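Local coordinates for protein designed CISK-PX domain (Synthetic construct, PDB 4OXW) that is a computationally designed version of the CISK PX domain, a fold that in natural relatives binds membrane phosphoinositides, and probably retains a site for the lipid phosphate, at residues K9-P13 against L88-Q93; W39-R43 against S109-A113; Y45-Y49 against L66-K70; K54-Y59 against V100-L106. All coordinates share one frame; numbering follows the deposited sequence.

Overall arrangement
Contacts 1 and 2 tie helices 78-96 and 105-112 to the two outermost strands of a three-stranded antiparallel sheet, while contacts 3 and 4 hold the two ends of helix 45-58 to a loop and to the C-terminal helices. The centres of contacts 1 and 2 lie about 12 Å apart, and Ile92 CD1 meets Phe110 CE2 at 4.0 Å between them. Contact 3, centred about 13 Å from contact 1, carries a bound sulfate, the probable lipid-phosphate position. Phe48 links it inward: its CD1 lies 3.7 Å from Phe110 CZ. The centre of contact 4 is about 16 Å from that of contact 3, and the two do not touch.

Contact 1: residues K9-P13 against L88-Q93; sequences KVSIP and LEKYIQ
Ile12 N donates to Glu89 OE2 over 2.9 Å, nearly straight at 174°, and meets the carboxylate oxygen on its anti side. One turn further along the helix, Gln93 NE2 gives a second bond of 2.9 Å to Val10 O, which lies in the plane of the Gln93 amide. Two helix side chains thus satisfy an N-H and a carbonyl on the outer side of strand 9-18, while Lys9 and Ser11 form the backbone bonds to Lys33 and Lys31 of the next strand. Glu89 reaches its target because CG stands opposite the backbone N (chi1 178°) and the chain beyond is extended.

Apolar contacts fill the space behind the polar ones. Ile12 CD1 presses on the helix backbone, 3.6 Å from Leu88 C, and touches Leu88 CB at 3.9 Å. Val10 CG2 lies 3.7 Å from Gln93 CG and 3.9 Å from Ile92 CG2, so the same glutamine serves both apolar packing and hydrogen bonding. The axes of the strand and helix segments approach to 7.6 Å and run antiparallel, at 169°. The result is a long helix laid along an edge strand, as in the PX fold, where helices pack against a three-stranded antiparallel sheet.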
# COMPACT_ATOMS: atom_id res chain seq x y z
N LYS A 9 13.72 -1.62 -0.64
CA LYS A 9 13.25 -1.02 -1.89
C LYS A 9 11.85 -1.62 -2.06
O LYS A 9 11.71 -2.83 -1.91
CB LYS A 9 14.17 -1.47 -3.04
CG LYS A 9 14.26 -0.51 -4.21
CD LYS A 9 15.65 -0.51 -4.85
CE LYS A 9 15.78 -1.57 -5.93
NZ LYS A 9 17.19 -2.01 -6.15
N VAL A 10 10.83 -0.77 -2.30
CA VAL A 10 9.46 -1.24 -2.54
C VAL A 10 8.88 -0.69 -3.83
O VAL A 10 9.28 0.40 -4.28
CB VAL A 10 8.53 -0.89 -1.37
CG1 VAL A 10 9.01 -1.62 -0.12
CG2 VAL A 10 8.51 0.61 -1.12
N SER A 11 7.99 -1.43 -4.45
CA SER A 11 7.28 -0.98 -5.65
C SER A 11 5.95 -1.71 -5.73
O SER A 11 5.72 -2.66 -4.99
CB SER A 11 8.09 -1.26 -6.94
OG SER A 11 8.32 -2.65 -7.13
N ILE A 12 5.04 -1.19 -6.55
CA ILE A 12 3.74 -1.79 -6.77
C ILE A 12 3.50 -1.93 -8.27
O ILE A 12 2.97 -1.01 -8.94
CB ILE A 12 2.58 -0.97 -6.11
CG1 ILE A 12 2.89 -0.72 -4.64
CG2 ILE A 12 1.27 -1.74 -6.25
CD1 ILE A 12 1.81 0.07 -3.91
N PRO A 13 3.95 -3.07 -8.83
CA PRO A 13 3.90 -3.25 -10.28
C PRO A 13 2.48 -3.39 -10.82
O PRO A 13 2.19 -2.94 -11.94
CB PRO A 13 4.70 -4.54 -10.49
CG PRO A 13 4.73 -5.22 -9.16
CD PRO A 13 4.77 -4.09 -8.17
N LEU A 88 -0.32 4.96 -4.24
CA LEU A 88 -0.00 4.05 -3.13
C LEU A 88 1.46 3.63 -3.19
O LEU A 88 2.10 3.46 -2.17
CB LEU A 88 -0.88 2.81 -3.19
CG LEU A 88 -2.36 3.03 -2.84
CD1 LEU A 88 -3.16 1.76 -3.03
CD2 LEU A 88 -2.53 3.50 -1.39
N GLU A 89 2.00 3.50 -4.40
CA GLU A 89 3.43 3.21 -4.58
C GLU A 89 4.32 4.35 -4.03
O GLU A 89 5.25 4.11 -3.26
CB GLU A 89 3.77 2.93 -6.04
CG GLU A 89 5.25 2.68 -6.28
CD GLU A 89 5.54 2.34 -7.73
OE1 GLU A 89 5.45 3.27 -8.55
OE2 GLU A 89 5.82 1.15 -8.05
N LYS A 90 4.01 5.58 -4.39
CA LYS A 90 4.75 6.75 -3.88
C LYS A 90 4.62 6.80 -2.36
O LYS A 90 5.60 7.05 -1.63
CB LYS A 90 4.21 8.04 -4.53
CG LYS A 90 4.85 9.29 -3.96
CD LYS A 90 4.50 10.49 -4.84
CE LYS A 90 4.76 11.82 -4.13
NZ LYS A 90 4.27 13.00 -4.91
N TYR A 91 3.42 6.52 -1.85
CA TYR A 91 3.19 6.53 -0.40
C TYR A 91 4.10 5.55 0.36
O TYR A 91 4.84 5.92 1.28
CB TYR A 91 1.75 6.17 -0.10
CG TYR A 91 1.40 6.14 1.37
CD1 TYR A 91 1.07 7.31 2.05
CD2 TYR A 91 1.35 4.94 2.07
CE1 TYR A 91 0.78 7.29 3.41
CE2 TYR A 91 1.04 4.89 3.42
CZ TYR A 91 0.77 6.07 4.09
OH TYR A 91 0.47 6.00 5.43
N ILE A 92 4.06 4.28 -0.05
CA ILE A 92 4.82 3.27 0.65
C ILE A 92 6.34 3.48 0.44
O ILE A 92 7.14 3.22 1.36
CB ILE A 92 4.32 1.82 0.35
CG1 ILE A 92 4.88 0.84 1.38
CG2 ILE A 92 4.68 1.39 -1.08
CD1 ILE A 92 4.45 1.05 2.82
N GLN A 93 6.72 4.00 -0.72
CA GLN A 93 8.17 4.36 -0.95
C GLN A 93 8.61 5.44 0.02
O GLN A 93 9.73 5.39 0.56
CB GLN A 93 8.41 4.75 -2.41
CG GLN A 93 8.35 3.59 -3.35
CD GLN A 93 8.46 3.93 -4.82
OE1 GLN A 93 8.31 5.07 -5.23
NE2 GLN A 93 8.73 2.92 -5.64

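Contact 2: residues W39-R43 against S109-A113; sequences WAVYR and SFLQA
One face of the Phe110 ring carries the aliphatic part of Arg43, whose CG stands 4.1 Å from the ring centroid in a CH-pi contact; the Arg43 guanidinium in turn has Val41 CB over one face, offset toward the rim, and Phe110 O at its edge. This is the meeting of the third sheet strand with the C-terminal helix of the PX fold. The guanidinium plane is turned 67° from the ring, so the two groups do not stack, and any cation-pi attraction is long and weak.

Arg43 grips a single carbonyl side-on: NE and NH2 each donate to Phe110 O at 2.9 Å. The two bonds differ in quality, for NE lies in the carbonyl plane on a lone pair, whereas NH2 stands well above that plane. A bend at chi2 (-75°) folds the chain over the ring and brings the head back to this oxygen. NH1 turns to its own strand, giving a weak bond to Tyr42 O. Within the modelled chain the strand side chains Arg43 and Trp39 donate to Phe110 O and Leu111 O, and the guanidinium's charge would probably be favourable beside the carbonyls and dipole of the helix's C-terminal end.

Val41 lies between the two polar grips, its CG1 3.5 Å from Leu111 O. Phe110 reaches inward to meet Phe48 edge-to-face. At the other end of the contact Trp39 NE1 donates to Leu111 O at 2.8 Å, with an N-H...O angle of 172°; Leu111 O lies in the indole plane, and NE1 in turn lies in the carbonyl plane.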
# COMPACT_ATOMS: atom_id res chain seq x y z
N TRP A 39 10.41 -10.44 -2.24
CA TRP A 39 9.14 -11.14 -2.04
C TRP A 39 8.02 -10.14 -2.37
O TRP A 39 8.27 -8.99 -2.71
CB TRP A 39 8.98 -11.66 -0.62
CG TRP A 39 8.94 -10.63 0.42
CD1 TRP A 39 7.82 -10.00 0.94
CD2 TRP A 39 10.06 -10.10 1.14
NE1 TRP A 39 8.19 -9.11 1.92
CE2 TRP A 39 9.56 -9.14 2.06
CE3 TRP A 39 11.45 -10.31 1.08
CZ2 TRP A 39 10.38 -8.42 2.91
CZ3 TRP A 39 12.26 -9.60 1.91
CH2 TRP A 39 11.73 -8.66 2.83
N ALA A 40 6.80 -10.63 -2.31
CA ALA A 40 5.63 -9.79 -2.57
C ALA A 40 4.60 -10.01 -1.49
O ALA A 40 4.47 -11.10 -0.95
CB ALA A 40 5.03 -10.17 -3.91
N VAL A 41 3.83 -8.96 -1.20
CA VAL A 41 2.68 -9.05 -0.31
C VAL A 41 1.56 -8.40 -1.10
O VAL A 41 1.80 -7.57 -1.99
CB VAL A 41 2.86 -8.36 1.06
CG1 VAL A 41 3.96 -9.09 1.86
CG2 VAL A 41 3.19 -6.88 0.91
N TYR A 42 0.35 -8.77 -0.74
CA TYR A 42 -0.80 -8.18 -1.39
C TYR A 42 -1.61 -7.43 -0.38
O TYR A 42 -1.95 -7.99 0.68
CB TYR A 42 -1.66 -9.32 -2.00
CG TYR A 42 -0.91 -10.03 -3.06
CD1 TYR A 42 -1.05 -9.67 -4.36
CD2 TYR A 42 0.00 -11.01 -2.74
CE1 TYR A 42 -0.33 -10.31 -5.34
CE2 TYR A 42 0.74 -11.65 -3.70
CZ TYR A 42 0.55 -11.29 -5.01
OH TYR A 42 1.28 -11.91 -6.01
N ARG A 43 -2.03 -6.20 -0.70
CA ARG A 43 -2.74 -5.35 0.24
C ARG A 43 -3.83 -4.57 -0.44
O ARG A 43 -3.66 -3.99 -1.52
CB ARG A 43 -1.78 -4.34 0.93
CG ARG A 43 -0.68 -5.05 1.70
CD ARG A 43 -1.20 -5.65 3.02
NE ARG A 43 -0.09 -6.28 3.74
CZ ARG A 43 0.07 -7.56 3.93
NH1 ARG A 43 -0.80 -8.45 3.46
NH2 ARG A 43 1.14 -8.00 4.59
N SER A 109 5.24 -5.51 9.64
CA SER A 109 4.13 -6.43 9.45
C SER A 109 3.44 -6.19 8.07
O SER A 109 3.22 -7.16 7.27
CB SER A 109 3.13 -6.29 10.59
OG SER A 109 1.95 -7.08 10.33
N PHE A 110 3.18 -4.92 7.79
CA PHE A 110 2.51 -4.53 6.53
C PHE A 110 3.25 -5.11 5.35
O PHE A 110 2.65 -5.59 4.38
CB PHE A 110 2.39 -3.02 6.43
CG PHE A 110 1.59 -2.56 5.24
CD1 PHE A 110 0.20 -2.56 5.29
CD2 PHE A 110 2.22 -2.09 4.09
CE1 PHE A 110 -0.54 -2.13 4.22
CE2 PHE A 110 1.48 -1.60 3.02
CZ PHE A 110 0.09 -1.63 3.10
N LEU A 111 4.58 -5.09 5.43
CA LEU A 111 5.40 -5.49 4.32
C LEU A 111 5.92 -6.92 4.33
O LEU A 111 6.62 -7.33 3.39
CB LEU A 111 6.61 -4.54 4.22
CG LEU A 111 6.28 -3.11 3.86
CD1 LEU A 111 7.59 -2.35 3.89
CD2 LEU A 111 5.63 -3.06 2.46
N GLN A 112 5.58 -7.67 5.38
CA GLN A 112 6.02 -9.06 5.43
C GLN A 112 4.93 -10.11 5.65
O GLN A 112 5.10 -11.25 5.26
CB GLN A 112 7.16 -9.23 6.43
CG GLN A 112 8.35 -8.32 6.21
CD GLN A 112 9.52 -8.57 7.18
OE1 GLN A 112 9.49 -9.49 8.01
NE2 GLN A 112 10.54 -7.73 7.08
N ALA A 113 3.83 -9.72 6.28
CA ALA A 113 2.81 -10.66 6.74
C ALA A 113 2.11 -11.39 5.59
O ALA A 113 2.63 -12.35 5.03
CB ALA A 113 1.78 -9.92 7.58

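Contact 3: residues Y45-Y49 against L66-K70; sequences YSDFY and LPPKK. With SO4 (sulfate ion), chain B.
The phosphoinositide site of a PX domain is formed in natural relatives by the start of the first helix and the proline-rich loop that faces it, and these are the two elements that meet here. Tyr45 OH donates to Pro67 O at 2.6 Å, with the carbonyl oxygen at the ring edge and in its plane. CG of Tyr45 lies opposite the backbone N (chi1 176°), which carries the phenol out from the helix to the loop. There its hydroxyl also touches Leu66 CD2 at 3.7 Å, and the Lys69 side chain crosses that of Tyr45 at about a right angle.

Leu66 turns its two methyls to the helix: CD1 lies 4.1 Å from Phe48 CB, and CD2 is 3.8 Å from Tyr49 CD1. One turn on from Tyr45, Tyr49 OH accepts a bond of 3.2 Å from Lys69 NZ, the lysine bending at its last two torsions to bring the ammonium round to the phenol oxygen.

Putting an alanine at Tyr45 would probably leave Pro67 O without this donor and open a gap between helix and loop beside Leu66 and Lys69. Arg84 gives the tyrosine ring a cation-pi partner and also bonds Pro68 O, joining the loop to helix 78-96.

A sulfate, probably from the crystallisation liquor, sits at the helix start, where its O3 accepts from Ser46 N at 2.8 Å and Arg44 NH2 supplies a further bond. An anion held by a helix N-terminus and this arginine is consistent with the lipid-phosphate position of the PX-domain phosphoinositide pocket.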
# COMPACT_ATOMS: atom_id res chain seq x y z
N TYR A 45 -6.59 -1.26 -0.46
CA TYR A 45 -6.56 0.14 -0.07
C TYR A 45 -6.88 0.29 1.41
O TYR A 45 -6.26 1.08 2.12
CB TYR A 45 -7.56 1.01 -0.86
CG TYR A 45 -7.59 2.44 -0.38
CD1 TYR A 45 -6.63 3.36 -0.80
CD2 TYR A 45 -8.59 2.90 0.49
CE1 TYR A 45 -6.65 4.68 -0.35
CE2 TYR A 45 -8.59 4.19 0.94
CZ TYR A 45 -7.63 5.08 0.55
OH TYR A 45 -7.64 6.39 0.98
N SER A 46 -7.86 -0.48 1.89
CA SER A 46 -8.26 -0.37 3.31
C SER A 46 -7.14 -0.80 4.24
O SER A 46 -7.08 -0.32 5.38
CB SER A 46 -9.52 -1.18 3.60
OG SER A 46 -9.37 -2.54 3.28
N ASP A 47 -6.27 -1.71 3.79
CA ASP A 47 -5.07 -2.05 4.59
C ASP A 47 -4.12 -0.85 4.71
O ASP A 47 -3.60 -0.52 5.80
CB ASP A 47 -4.32 -3.23 4.05
CG ASP A 47 -5.17 -4.50 3.97
OD1 ASP A 47 -5.93 -4.75 4.92
OD2 ASP A 47 -4.95 -5.26 3.02
N PHE A 48 -3.85 -0.19 3.60
CA PHE A 48 -3.07 1.03 3.58
C PHE A 48 -3.68 2.12 4.44
O PHE A 48 -2.98 2.83 5.15
CB PHE A 48 -2.91 1.64 2.20
CG PHE A 48 -1.97 0.93 1.28
CD1 PHE A 48 -0.65 1.38 1.14
CD2 PHE A 48 -2.39 -0.12 0.48
CE1 PHE A 48 0.20 0.76 0.24
CE2 PHE A 48 -1.53 -0.75 -0.43
CZ PHE A 48 -0.23 -0.29 -0.55
N TYR A 49 -5.01 2.24 4.42
CA TYR A 49 -5.71 3.26 5.18
C TYR A 49 -5.57 3.03 6.70
O TYR A 49 -5.29 3.97 7.44
CB TYR A 49 -7.18 3.26 4.78
CG TYR A 49 -7.99 4.38 5.39
CD1 TYR A 49 -8.11 5.60 4.74
CD2 TYR A 49 -8.65 4.18 6.57
CE1 TYR A 49 -8.84 6.63 5.31
CE2 TYR A 49 -9.40 5.19 7.13
CZ TYR A 49 -9.49 6.40 6.50
OH TYR A 49 -10.26 7.38 7.08
N LEU A 66 -1.70 10.18 2.19
CA LEU A 66 -2.23 8.95 1.64
C LEU A 66 -3.16 9.31 0.48
O LEU A 66 -3.93 10.23 0.61
CB LEU A 66 -3.08 8.23 2.70
CG LEU A 66 -3.62 6.84 2.28
CD1 LEU A 66 -2.57 5.75 2.24
CD2 LEU A 66 -4.73 6.40 3.19
N PRO A 67 -3.15 8.53 -0.60
CA PRO A 67 -4.16 8.72 -1.67
C PRO A 67 -5.58 8.67 -1.11
O PRO A 67 -5.87 7.93 -0.17
CB PRO A 67 -3.88 7.55 -2.63
CG PRO A 67 -2.46 7.27 -2.42
CD PRO A 67 -2.17 7.50 -0.97
N PRO A 68 -6.47 9.48 -1.66
CA PRO A 68 -7.77 9.68 -1.05
C PRO A 68 -8.77 8.54 -1.18
O PRO A 68 -8.70 7.68 -2.09
CB PRO A 68 -8.31 10.91 -1.81
CG PRO A 68 -7.68 10.85 -3.11
CD PRO A 68 -6.31 10.25 -2.91
N LYS A 69 -9.76 8.57 -0.28
CA LYS A 69 -10.92 7.70 -0.39
C LYS A 69 -11.74 8.14 -1.59
O LYS A 69 -11.80 9.33 -1.91
CB LYS A 69 -11.82 7.76 0.86
CG LYS A 69 -11.19 7.14 2.09
CD LYS A 69 -12.20 7.00 3.21
CE LYS A 69 -12.48 8.33 3.88
NZ LYS A 69 -12.81 8.16 5.33
N LYS A 70 -12.34 7.15 -2.24
CA LYS A 70 -13.12 7.38 -3.46
C LYS A 70 -14.30 6.45 -3.47
O LYS A 70 -14.25 5.35 -2.99
CB LYS A 70 -12.29 7.09 -4.73
CG LYS A 70 -11.06 8.00 -4.90
CD LYS A 70 -10.24 7.72 -6.16
CE LYS A 70 -10.96 8.24 -7.38
NZ LYS A 70 -11.30 9.70 -7.37
S SO4 B . -10.99 -1.59 -0.45
O1 SO4 B . -10.68 -1.16 -1.86
O2 SO4 B . -11.86 -2.79 -0.68
O3 SO4 B . -9.87 -1.81 0.49
O4 SO4 B . -11.72 -0.46 0.15

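Contact 4: residues K54-Y59 against V100-L106; sequences KLQQRY and VLANDEL
Arg58 NH1 forms a salt bridge to Asp104 OD1 at 2.8 Å, meeting that oxygen on its syn side, although the N-H...O angle of 138° and the 59° between the guanidinium and carboxylate planes show a skewed pairing. Asp104 CG lies opposite the backbone N (chi1 -174°), carrying the carboxylate toward Arg58. Asp104 OD2 accepts from Leu106 N at 2.9 Å on its anti side. Asp104 is therefore the N-cap of helix 105-112, and its own backbone N is taken by Leu101 O. The aspartate is buried, yet both carboxylate oxygens have donors. An alanine at this position would probably leave Leu106 N uncapped and Arg58 without its acidic mate, its head set free to turn.

Apolar groups lie against the charged pair. Leu106 CD1 lies over the centre of one guanidinium face, 3.7 Å above the plane, and also rests on Lys54 CB at 3.8 Å. Asp104 OD1 sits in the plane of the Tyr59 ring, at its edge, 3.5 Å from CE2. That ring packs on the other helix, with CD2 3.6 Å from Leu101 CD2 and CZ 3.4 Å from Val100 CG1. Leu55 CD2 lies between the methyls Leu101 CD2 and Leu106 CD1, 4.3 Å from each.

With an arginine and a helix start both addressing it, Asp104 is likely to favour the ionised form, coupling the end of helix 45-58 to the start of helix 105-112.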
# COMPACT_ATOMS: atom_id res chain seq x y z
N LYS A 54 -2.85 4.53 11.90
CA LYS A 54 -2.07 4.13 13.09
C LYS A 54 -0.70 4.73 13.08
O LYS A 54 -0.21 5.13 14.12
CB LYS A 54 -1.99 2.60 13.20
CG LYS A 54 -3.35 1.97 13.36
CD LYS A 54 -4.17 2.72 14.41
CE LYS A 54 -5.24 1.87 15.06
NZ LYS A 54 -6.44 2.64 15.53
N LEU A 55 -0.08 4.83 11.91
CA LEU A 55 1.23 5.49 11.83
C LEU A 55 1.15 6.95 12.11
O LEU A 55 2.06 7.53 12.72
CB LEU A 55 1.84 5.32 10.44
CG LEU A 55 2.59 4.05 10.22
CD1 LEU A 55 3.15 4.12 8.80
CD2 LEU A 55 3.76 3.81 11.18
N GLN A 56 0.09 7.57 11.62
CA GLN A 56 -0.11 8.99 11.79
C GLN A 56 -0.26 9.32 13.28
O GLN A 56 0.13 10.41 13.73
CB GLN A 56 -1.35 9.37 11.03
CG GLN A 56 -1.71 10.82 10.96
CD GLN A 56 -2.81 11.04 9.95
OE1 GLN A 56 -3.94 10.58 10.14
NE2 GLN A 56 -2.49 11.72 8.87
N GLN A 57 -0.80 8.40 14.06
CA GLN A 57 -0.90 8.60 15.50
C GLN A 57 0.48 8.60 16.16
O GLN A 57 0.72 9.37 17.08
CB GLN A 57 -1.82 7.57 16.15
CG GLN A 57 -3.29 7.82 15.83
CD GLN A 57 -4.17 6.57 15.88
OE1 GLN A 57 -3.80 5.54 16.47
NE2 GLN A 57 -5.35 6.66 15.27
N ARG A 58 1.40 7.78 15.66
CA ARG A 58 2.71 7.63 16.25
C ARG A 58 3.69 8.69 15.77
O ARG A 58 4.48 9.24 16.55
CB ARG A 58 3.27 6.24 15.91
CG ARG A 58 2.55 5.07 16.56
CD ARG A 58 3.29 3.77 16.23
NE ARG A 58 2.64 2.57 16.74
CZ ARG A 58 3.22 1.37 16.80
NH1 ARG A 58 4.48 1.20 16.39
NH2 ARG A 58 2.56 0.32 17.28
N TYR A 59 3.63 9.01 14.47
CA TYR A 59 4.61 9.83 13.81
C TYR A 59 3.96 10.81 12.84
O TYR A 59 4.28 10.79 11.66
CB TYR A 59 5.58 8.95 13.03
CG TYR A 59 6.42 8.02 13.86
CD1 TYR A 59 7.53 8.50 14.54
CD2 TYR A 59 6.13 6.64 13.95
CE1 TYR A 59 8.33 7.67 15.30
CE2 TYR A 59 6.93 5.80 14.73
CZ TYR A 59 8.03 6.33 15.39
OH TYR A 59 8.86 5.54 16.16
N VAL A 100 13.05 5.26 10.68
CA VAL A 100 12.21 5.07 11.85
C VAL A 100 10.85 4.39 11.52
O VAL A 100 10.34 3.56 12.26
CB VAL A 100 11.95 6.42 12.56
CG1 VAL A 100 10.92 6.25 13.66
CG2 VAL A 100 13.24 6.98 13.15
N LEU A 101 10.26 4.77 10.40
CA LEU A 101 9.03 4.12 9.95
C LEU A 101 9.29 2.73 9.37
O LEU A 101 8.53 1.81 9.65
CB LEU A 101 8.34 4.97 8.87
CG LEU A 101 7.98 6.39 9.28
CD1 LEU A 101 7.31 7.13 8.16
CD2 LEU A 101 7.09 6.39 10.50
N ALA A 102 10.34 2.59 8.59
CA ALA A 102 10.68 1.30 7.98
C ALA A 102 10.88 0.21 9.03
O ALA A 102 10.63 -0.99 8.78
CB ALA A 102 11.94 1.44 7.13
N ASN A 103 11.32 0.62 10.23
CA ASN A 103 11.57 -0.29 11.32
C ASN A 103 10.46 -0.41 12.33
O ASN A 103 10.54 -1.19 13.29
CB ASN A 103 12.89 0.10 12.00
CG ASN A 103 14.08 -0.12 11.10
OD1 ASN A 103 14.71 0.82 10.61
ND2 ASN A 103 14.35 -1.38 10.81
N ASP A 104 9.41 0.36 12.12
CA ASP A 104 8.27 0.28 12.97
C ASP A 104 7.53 -1.05 12.76
O ASP A 104 7.42 -1.53 11.63
CB ASP A 104 7.37 1.48 12.74
CG ASP A 104 6.23 1.53 13.70
OD1 ASP A 104 6.31 2.32 14.64
OD2 ASP A 104 5.26 0.76 13.53
N GLU A 105 7.08 -1.64 13.86
CA GLU A 105 6.46 -2.96 13.83
C GLU A 105 5.24 -3.01 12.86
O GLU A 105 4.97 -4.05 12.25
CB GLU A 105 6.04 -3.39 15.23
CG GLU A 105 7.23 -3.76 16.10
CD GLU A 105 6.90 -3.86 17.59
OE1 GLU A 105 5.72 -4.11 17.93
OE2 GLU A 105 7.83 -3.70 18.41
N LEU A 106 4.53 -1.90 12.76
CA LEU A 106 3.35 -1.86 11.86
C LEU A 106 3.79 -2.01 10.44
O LEU A 106 3.16 -2.71 9.66
CB LEU A 106 2.59 -0.54 12.01
CG LEU A 106 1.85 -0.40 13.32
CD1 LEU A 106 1.46 1.05 13.53
CD2 LEU A 106 0.66 -1.32 13.34